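Local coordinates for protein 3-oxosteroid 1-dehydrogenase (Sterolibacterium denitrificans, PDB 7P18) that probably catalyses the FAD-dependent 1,2-dehydrogenation of 3-oxosteroids, passing the electrons on to an acceptor, at residues 231-239 / 302-310. Residues are numbered along the deposited sequence; the frame is centred on the assembly and turned at random.
Sequences TPFESLITE and DTIRAAMDI. With FAD (flavin-adenine dinucleotide), chain C.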
ATOM      1  N   THR A 231      11.830  17.762  10.327  1.00 30.11           N
ATOM      2  CA  THR A 231      11.120  18.451  11.435  1.00 33.02           C
ATOM      3  C   THR A 231      10.139  17.479  12.073  1.00 31.38           C
ATOM      4  O   THR A 231       8.932  17.580  11.866  1.00 31.71           O
ATOM      5  CB  THR A 231      10.437  19.738  10.945  1.00 34.96           C
ATOM      6  OG1 THR A 231      11.428  20.587  10.367  1.00 34.01           O
ATOM      7  CG2 THR A 231       9.748  20.492  12.058  1.00 36.04           C
ATOM      8  N   PRO A 232      10.630  16.501  12.851  1.00 31.22           N
ATOM      9  CA  PRO A 232       9.764  15.523  13.491  1.00 31.17           C
ATOM     10  C   PRO A 232       8.885  16.116  14.598  1.00 34.56           C
ATOM     11  O   PRO A 232       9.379  16.845  15.470  1.00 32.32           O
ATOM     12  CB  PRO A 232      10.731  14.507  14.110  1.00 32.03           C
ATOM     13  CG  PRO A 232      12.028  15.278  14.279  1.00 33.47           C
ATOM     14  CD  PRO A 232      12.057  16.254  13.136  1.00 33.25           C
ATOM     15  N   PHE A 233       7.604  15.753  14.569  1.00 28.45           N
ATOM     16  CA  PHE A 233       6.720  15.833  15.742  1.00 29.60           C
ATOM     17  C   PHE A 233       7.352  15.076  16.898  1.00 28.35           C
ATOM     18  O   PHE A 233       7.845  13.938  16.699  1.00 27.78           O
ATOM     19  CB  PHE A 233       5.335  15.281  15.382  1.00 27.91           C
ATOM     20  CG  PHE A 233       4.464  15.007  16.570  1.00 27.55           C
ATOM     21  CD1 PHE A 233       4.595  13.824  17.262  1.00 26.67           C
ATOM     22  CD2 PHE A 233       3.476  15.911  16.954  1.00 29.63           C
ATOM     23  CE1 PHE A 233       3.781  13.552  18.342  1.00 31.50           C
ATOM     24  CE2 PHE A 233       2.656  15.624  18.027  1.00 27.89           C
ATOM     25  CZ  PHE A 233       2.817  14.459  18.722  1.00 28.10           C
ATOM     26  N   GLU A 234       7.245  15.642  18.102  1.00 30.83           N
ATOM     27  CA  GLU A 234       7.604  14.979  19.372  1.00 29.68           C
ATOM     28  C   GLU A 234       6.427  14.835  20.325  1.00 27.87           C
ATOM     29  O   GLU A 234       6.344  13.814  21.003  1.00 28.07           O
ATOM     30  CB  GLU A 234       8.590  15.849  20.160  1.00 37.46           C
ATOM     31  CG  GLU A 234       9.957  15.930  19.571  1.00 43.47           C
ATOM     32  CD  GLU A 234      11.005  16.418  20.562  1.00 50.40           C
ATOM     33  OE1 GLU A 234      10.650  16.840  21.738  1.00 41.41           O
ATOM     34  OE2 GLU A 234      12.170  16.359  20.150  1.00 53.81           O
ATOM     35  N   SER A 235       5.593  15.859  20.472  1.00 30.26           N
ATOM     36  CA  SER A 235       4.530  15.811  21.502  1.00 30.59           C
ATOM     37  C   SER A 235       3.400  16.796  21.178  1.00 26.54           C
ATOM     38  O   SER A 235       3.555  17.681  20.358  1.00 25.62           O
ATOM     39  CB  SER A 235       5.117  16.038  22.878  1.00 33.60           C
ATOM     40  OG  SER A 235       5.660  17.341  22.948  1.00 34.51           O
ATOM     41  N   LEU A 236       2.275  16.601  21.828  1.00 29.92           N
ATOM     42  CA  LEU A 236       1.085  17.472  21.688  1.00 28.87           C
ATOM     43  C   LEU A 236       1.142  18.558  22.778  1.00 27.13           C
ATOM     44  O   LEU A 236       1.600  18.256  23.898  1.00 29.55           O
ATOM     45  CB  LEU A 236      -0.149  16.579  21.869  1.00 28.96           C
ATOM     46  CG  LEU A 236      -0.417  15.580  20.735  1.00 28.04           C
ATOM     47  CD1 LEU A 236      -1.444  14.527  21.153  1.00 30.74           C
ATOM     48  CD2 LEU A 236      -0.873  16.306  19.514  1.00 28.86           C
ATOM     49  N   ILE A 237       0.691  19.759  22.452  1.00 30.50           N
ATOM     50  CA  ILE A 237       0.406  20.834  23.453  1.00 30.80           C
ATOM     51  C   ILE A 237      -1.100  20.777  23.766  1.00 32.88           C
ATOM     52  O   ILE A 237      -1.896  20.748  22.836  1.00 30.14           O
ATOM     53  CB  ILE A 237       0.878  22.198  22.917  1.00 33.62           C
ATOM     54  CG1 ILE A 237       2.378  22.137  22.585  1.00 35.37           C
ATOM     55  CG2 ILE A 237       0.538  23.315  23.897  1.00 37.30           C
ATOM     56  CD1 ILE A 237       2.911  23.311  21.805  1.00 41.02           C
ATOM     57  N   THR A 238      -1.475  20.716  25.041  1.00 34.44           N
ATOM     58  CA  THR A 238      -2.897  20.732  25.465  1.00 37.15           C
ATOM     59  C   THR A 238      -3.185  21.861  26.473  1.00 39.98           C
ATOM     60  O   THR A 238      -2.257  22.376  27.076  1.00 33.73           O
ATOM     61  CB  THR A 238      -3.307  19.390  26.063  1.00 36.92           C
ATOM     62  OG1 THR A 238      -2.557  19.226  27.258  1.00 37.47           O
ATOM     63  CG2 THR A 238      -3.059  18.223  25.122  1.00 38.59           C
ATOM     64  N   GLU A 239      -4.465  22.208  26.594  1.00 39.73           N
ATOM     65  CA  GLU A 239      -5.040  23.118  27.620  1.00 40.79           C
ATOM     66  C   GLU A 239      -6.298  22.461  28.196  1.00 47.43           C
ATOM     67  O   GLU A 239      -6.898  21.627  27.478  1.00 42.13           O
ATOM     68  CB  GLU A 239      -5.429  24.459  27.005  1.00 43.62           C
ATOM     69  CG  GLU A 239      -4.255  25.240  26.463  1.00 49.49           C
ATOM     70  CD  GLU A 239      -4.646  26.574  25.835  1.00 48.89           C
ATOM     71  OE1 GLU A 239      -5.866  26.838  25.700  1.00 52.76           O
ATOM     72  OE2 GLU A 239      -3.733  27.344  25.466  1.00 56.29           O
ATOM     73  N   ASP A 302       5.168   7.493  16.537  1.00 23.26           N
ATOM     74  CA  ASP A 302       5.521   8.679  17.368  1.00 26.58           C
ATOM     75  C   ASP A 302       4.251   9.447  17.790  1.00 25.90           C
ATOM     76  O   ASP A 302       4.175   9.901  18.927  1.00 28.26           O
ATOM     77  CB  ASP A 302       6.444   9.630  16.627  1.00 25.59           C
ATOM     78  CG  ASP A 302       7.786   9.037  16.176  1.00 28.23           C
ATOM     79  OD1 ASP A 302       8.196   8.028  16.736  1.00 25.97           O
ATOM     80  OD2 ASP A 302       8.383   9.619  15.267  1.00 25.07           O
ATOM     81  N   THR A 303       3.280   9.610  16.909  1.00 26.17           N
ATOM     82  CA  THR A 303       2.031  10.363  17.217  1.00 27.71           C
ATOM     83  C   THR A 303       1.049   9.455  17.942  1.00 31.47           C
ATOM     84  O   THR A 303       0.224   9.975  18.729  1.00 28.79           O
ATOM     85  CB  THR A 303       1.400  10.995  15.976  1.00 25.37           C
ATOM     86  OG1 THR A 303       0.892   9.933  15.152  1.00 28.29           O
ATOM     87  CG2 THR A 303       2.368  11.844  15.205  1.00 23.96           C
ATOM     88  N   ILE A 304       1.100   8.145  17.701  1.00 26.22           N
ATOM     89  CA  ILE A 304       0.211   7.179  18.384  1.00 27.01           C
ATOM     90  C   ILE A 304       0.528   7.221  19.882  1.00 28.45           C
ATOM     91  O   ILE A 304      -0.411   7.381  20.720  1.00 27.81           O
ATOM     92  CB  ILE A 304       0.343   5.765  17.760  1.00 25.59           C
ATOM     93  CG1 ILE A 304      -0.233   5.757  16.338  1.00 26.14           C
ATOM     94  CG2 ILE A 304      -0.341   4.748  18.644  1.00 29.26           C
ATOM     95  CD1 ILE A 304       0.019   4.480  15.544  1.00 28.47           C
ATOM     96  N   ARG A 305       1.804   7.128  20.236  1.00 28.81           N
ATOM     97  CA  ARG A 305       2.223   7.117  21.668  1.00 31.19           C
ATOM     98  C   ARG A 305       1.789   8.439  22.336  1.00 30.45           C
ATOM     99  O   ARG A 305       1.207   8.409  23.428  1.00 32.29           O
ATOM    100  CB  ARG A 305       3.738   6.882  21.750  1.00 33.46           C
ATOM    101  CG  ARG A 305       4.149   5.441  21.456  1.00 33.21           C
ATOM    102  CD  ARG A 305       5.620   5.111  21.775  1.00 35.37           C
ATOM    103  NE  ARG A 305       6.552   6.202  21.431  1.00 34.30           N
ATOM    104  CZ  ARG A 305       7.103   6.402  20.234  1.00 39.47           C
ATOM    105  NH1 ARG A 305       6.848   5.599  19.212  1.00 33.35           N
ATOM    106  NH2 ARG A 305       7.911   7.427  20.050  1.00 42.26           N
ATOM    107  N   ALA A 306       2.039   9.556  21.675  1.00 29.74           N
ATOM    108  CA  ALA A 306       1.792  10.918  22.215  1.00 30.31           C
ATOM    109  C   ALA A 306       0.298  11.136  22.439  1.00 33.29           C
ATOM    110  O   ALA A 306      -0.092  11.707  23.487  1.00 33.49           O
ATOM    111  CB  ALA A 306       2.371  11.926  21.279  1.00 29.56           C
ATOM    112  N   ALA A 307      -0.544  10.668  21.512  1.00 30.91           N
ATOM    113  CA  ALA A 307      -2.018  10.811  21.624  1.00 29.48           C
ATOM    114  C   ALA A 307      -2.568   9.892  22.714  1.00 27.59           C
ATOM    115  O   ALA A 307      -3.454  10.318  23.500  1.00 28.56           O
ATOM    116  CB  ALA A 307      -2.660  10.543  20.264  1.00 28.45           C
ATOM    117  N   MET A 308      -2.077   8.652  22.805  1.00 27.06           N
ATOM    118  CA  MET A 308      -2.561   7.691  23.818  1.00 30.02           C
ATOM    119  C   MET A 308      -2.159   8.231  25.205  1.00 32.03           C
ATOM    120  O   MET A 308      -2.957   8.064  26.130  1.00 33.16           O
ATOM    121  CB  MET A 308      -2.007   6.288  23.560  1.00 30.87           C
ATOM    122  CG  MET A 308      -2.577   5.717  22.271  1.00 34.56           C
ATOM    123  SD  MET A 308      -2.040   4.034  21.942  1.00 34.10           S
ATOM    124  CE  MET A 308      -2.929   3.099  23.181  1.00 36.04           C
ATOM    125  N   ASP A 309      -1.030   8.928  25.288  1.00 31.19           N
ATOM    126  CA  ASP A 309      -0.553   9.572  26.536  1.00 37.99           C
ATOM    127  C   ASP A 309      -1.609  10.570  27.033  1.00 39.10           C
ATOM    128  O   ASP A 309      -1.711  10.702  28.252  1.00 40.62           O
ATOM    129  CB  ASP A 309       0.773  10.298  26.323  1.00 36.74           C
ATOM    130  CG  ASP A 309       2.004   9.422  26.249  1.00 41.81           C
ATOM    131  OD1 ASP A 309       1.906   8.222  26.612  1.00 41.04           O
ATOM    132  OD2 ASP A 309       3.064   9.974  25.820  1.00 39.53           O
ATOM    133  N   ILE A 310      -2.371  11.244  26.150  1.00 34.83           N
ATOM    134  CA  ILE A 310      -3.431  12.209  26.594  1.00 33.93           C
ATOM    135  C   ILE A 310      -4.837  11.593  26.579  1.00 35.55           C
ATOM    136  O   ILE A 310      -5.788  12.375  26.681  1.00 37.03           O
ATOM    137  CB  ILE A 310      -3.379  13.526  25.797  1.00 33.88           C
ATOM    138  CG1 ILE A 310      -3.763  13.353  24.329  1.00 29.08           C
ATOM    139  CG2 ILE A 310      -2.029  14.199  25.950  1.00 37.37           C
ATOM    140  CD1 ILE A 310      -4.064  14.648  23.611  1.00 29.43           C
TER
HETATM  141  PA  FAD C 601       2.842   7.536   4.870  1.00 22.25           P
HETATM  142  O1A FAD C 601       2.492   7.599   3.427  1.00 20.93           O
HETATM  143  O2A FAD C 601       3.968   6.579   5.159  1.00 21.24           O
HETATM  144  O5B FAD C 601       3.217   9.005   5.328  1.00 22.27           O
HETATM  145  C5B FAD C 601       3.578   9.233   6.716  1.00 21.40           C
HETATM  146  C4B FAD C 601       4.634  10.296   6.753  1.00 20.82           C
HETATM  147  O4B FAD C 601       4.761  10.782   8.117  1.00 24.47           O
HETATM  148  C3B FAD C 601       6.046   9.852   6.320  1.00 22.05           C
HETATM  149  O3B FAD C 601       6.591  10.743   5.352  1.00 22.28           O
HETATM  150  C2B FAD C 601       6.837   9.849   7.631  1.00 24.19           C
HETATM  151  O2B FAD C 601       8.236  10.006   7.437  1.00 23.55           O
HETATM  152  C1B FAD C 601       6.120  10.939   8.428  1.00 23.41           C
HETATM  153  N9A FAD C 601       6.311  10.866   9.877  1.00 24.23           N
HETATM  154  C8A FAD C 601       6.461   9.765  10.671  1.00 22.74           C
HETATM  155  N7A FAD C 601       6.717  10.079  11.938  1.00 24.82           N
HETATM  156  C5A FAD C 601       6.682  11.467  11.967  1.00 22.91           C
HETATM  157  C6A FAD C 601       6.863  12.407  13.005  1.00 22.67           C
HETATM  158  N6A FAD C 601       7.192  12.088  14.262  1.00 22.78           N
HETATM  159  N1A FAD C 601       6.762  13.713  12.680  1.00 22.24           N
HETATM  160  C2A FAD C 601       6.478  14.037  11.415  1.00 23.26           C
HETATM  161  N3A FAD C 601       6.362  13.249  10.342  1.00 23.85           N
HETATM  162  C4A FAD C 601       6.447  11.956  10.703  1.00 24.95           C
HETATM  163  N1  FAD C 601      -2.145   1.368  -0.511  1.00 21.16           N
HETATM  164  C2  FAD C 601      -3.171   1.694  -1.330  1.00 23.27           C
HETATM  165  O2  FAD C 601      -4.287   1.991  -0.867  1.00 21.63           O
HETATM  166  N3  FAD C 601      -3.020   1.743  -2.658  1.00 21.91           N
HETATM  167  C4  FAD C 601      -1.921   1.204  -3.295  1.00 24.80           C
HETATM  168  O4  FAD C 601      -1.802   1.381  -4.503  1.00 23.17           O
HETATM  169  C4X FAD C 601      -0.821   0.814  -2.485  1.00 24.67           C
HETATM  170  N5  FAD C 601       0.269   0.329  -3.056  1.00 24.67           N
HETATM  171  C5X FAD C 601       1.338   0.036  -2.242  1.00 22.08           C
HETATM  172  C6  FAD C 601       2.549  -0.393  -2.834  1.00 25.62           C
HETATM  173  C7  FAD C 601       3.701  -0.573  -2.081  1.00 25.05           C
HETATM  174  C7M FAD C 601       4.996  -1.003  -2.739  1.00 24.43           C
HETATM  175  C8  FAD C 601       3.673  -0.266  -0.709  1.00 23.71           C
HETATM  176  C8M FAD C 601       4.924  -0.425   0.136  1.00 27.91           C
HETATM  177  C9  FAD C 601       2.477   0.072  -0.106  1.00 22.55           C
HETATM  178  C9A FAD C 601       1.302   0.285  -0.853  1.00 23.19           C
HETATM  179  N10 FAD C 601       0.079   0.649  -0.270  1.00 22.20           N
HETATM  180  C10 FAD C 601      -1.017   0.956  -1.067  1.00 23.65           C
HETATM  181  C1' FAD C 601      -0.004   0.975   1.158  1.00 20.37           C
HETATM  182  C2' FAD C 601       0.135   2.501   1.351  1.00 20.47           C
HETATM  183  O2' FAD C 601       1.309   3.028   0.733  1.00 19.97           O
HETATM  184  C3' FAD C 601       0.112   2.921   2.831  1.00 19.24           C
HETATM  185  O3' FAD C 601      -0.834   2.158   3.583  1.00 20.05           O
HETATM  186  C4' FAD C 601      -0.142   4.408   2.962  1.00 20.17           C
HETATM  187  O4' FAD C 601       0.820   5.087   2.167  1.00 21.86           O
HETATM  188  C5' FAD C 601      -0.094   4.920   4.386  1.00 20.20           C
HETATM  189  O5' FAD C 601      -0.248   6.350   4.302  1.00 20.79           O
HETATM  190  P   FAD C 601       0.005   7.257   5.582  1.00 21.66           P
HETATM  191  O1P FAD C 601      -0.224   8.613   5.067  1.00 21.93           O
HETATM  192  O2P FAD C 601      -0.659   6.750   6.782  1.00 20.91           O
HETATM  193  O3P FAD C 601       1.616   7.098   5.829  1.00 22.35           O
HETATM  194  O   HOH W   1       1.822  14.179  23.636  1.00 40.18           O
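Phe233 and Leu236 rest on Thr303, Ala306 and Ile310 where strand 233-239 runs alongside helix 302-309, their axes 7.8 Å apart and inclined by 26°, both pointing the same way. The backbones come nearest at Ser235 and Ala306, and a water bridges the gap beside them, accepting from Leu236 N, one residue past Ser235, and donating to Ala306 O. With CG anti to the backbone N (chi1 166°), the Phe233 ring turns to the helix. Thr303 CG2 makes a CH-pi contact over one face, 4.0 Å from the centroid of the Phe233 ring, while Ser235 N lies over the opposite face and Ala306 CB meets the ring edge in plane, 3.6 Å from Phe233 CZ. Farther along, the Leu236 and Ile310 side chains cross at about a right angle, their CD1 methyls 3.6 Å apart, and Thr238 CG2 reaches the same Ile310 methyl tip to tip.

The end nearer the cofactor grips the FAD adenine. Phe233 N donates to FAD N1A (2.9 Å), and FAD N6A gives hydrogen bonds to Phe233 O (3.1 Å) and Asp302 OD2 (2.9 Å), a pattern that reads the adenine edge. Lys38 forms a salt bridge with Asp302 OD2, and Thr300 OG1 is hydrogen-bonded to Asp302 OD1.

Strand 233-239 is an edge strand of a mixed sheet, joined to strand 245-253 with a classic bulge at Glu234 and Ser235 facing Val250; Phe233 and Thr303 both touch Val13 of strand 10-13, and Ala307 packs on Leu502 of strand 486-502.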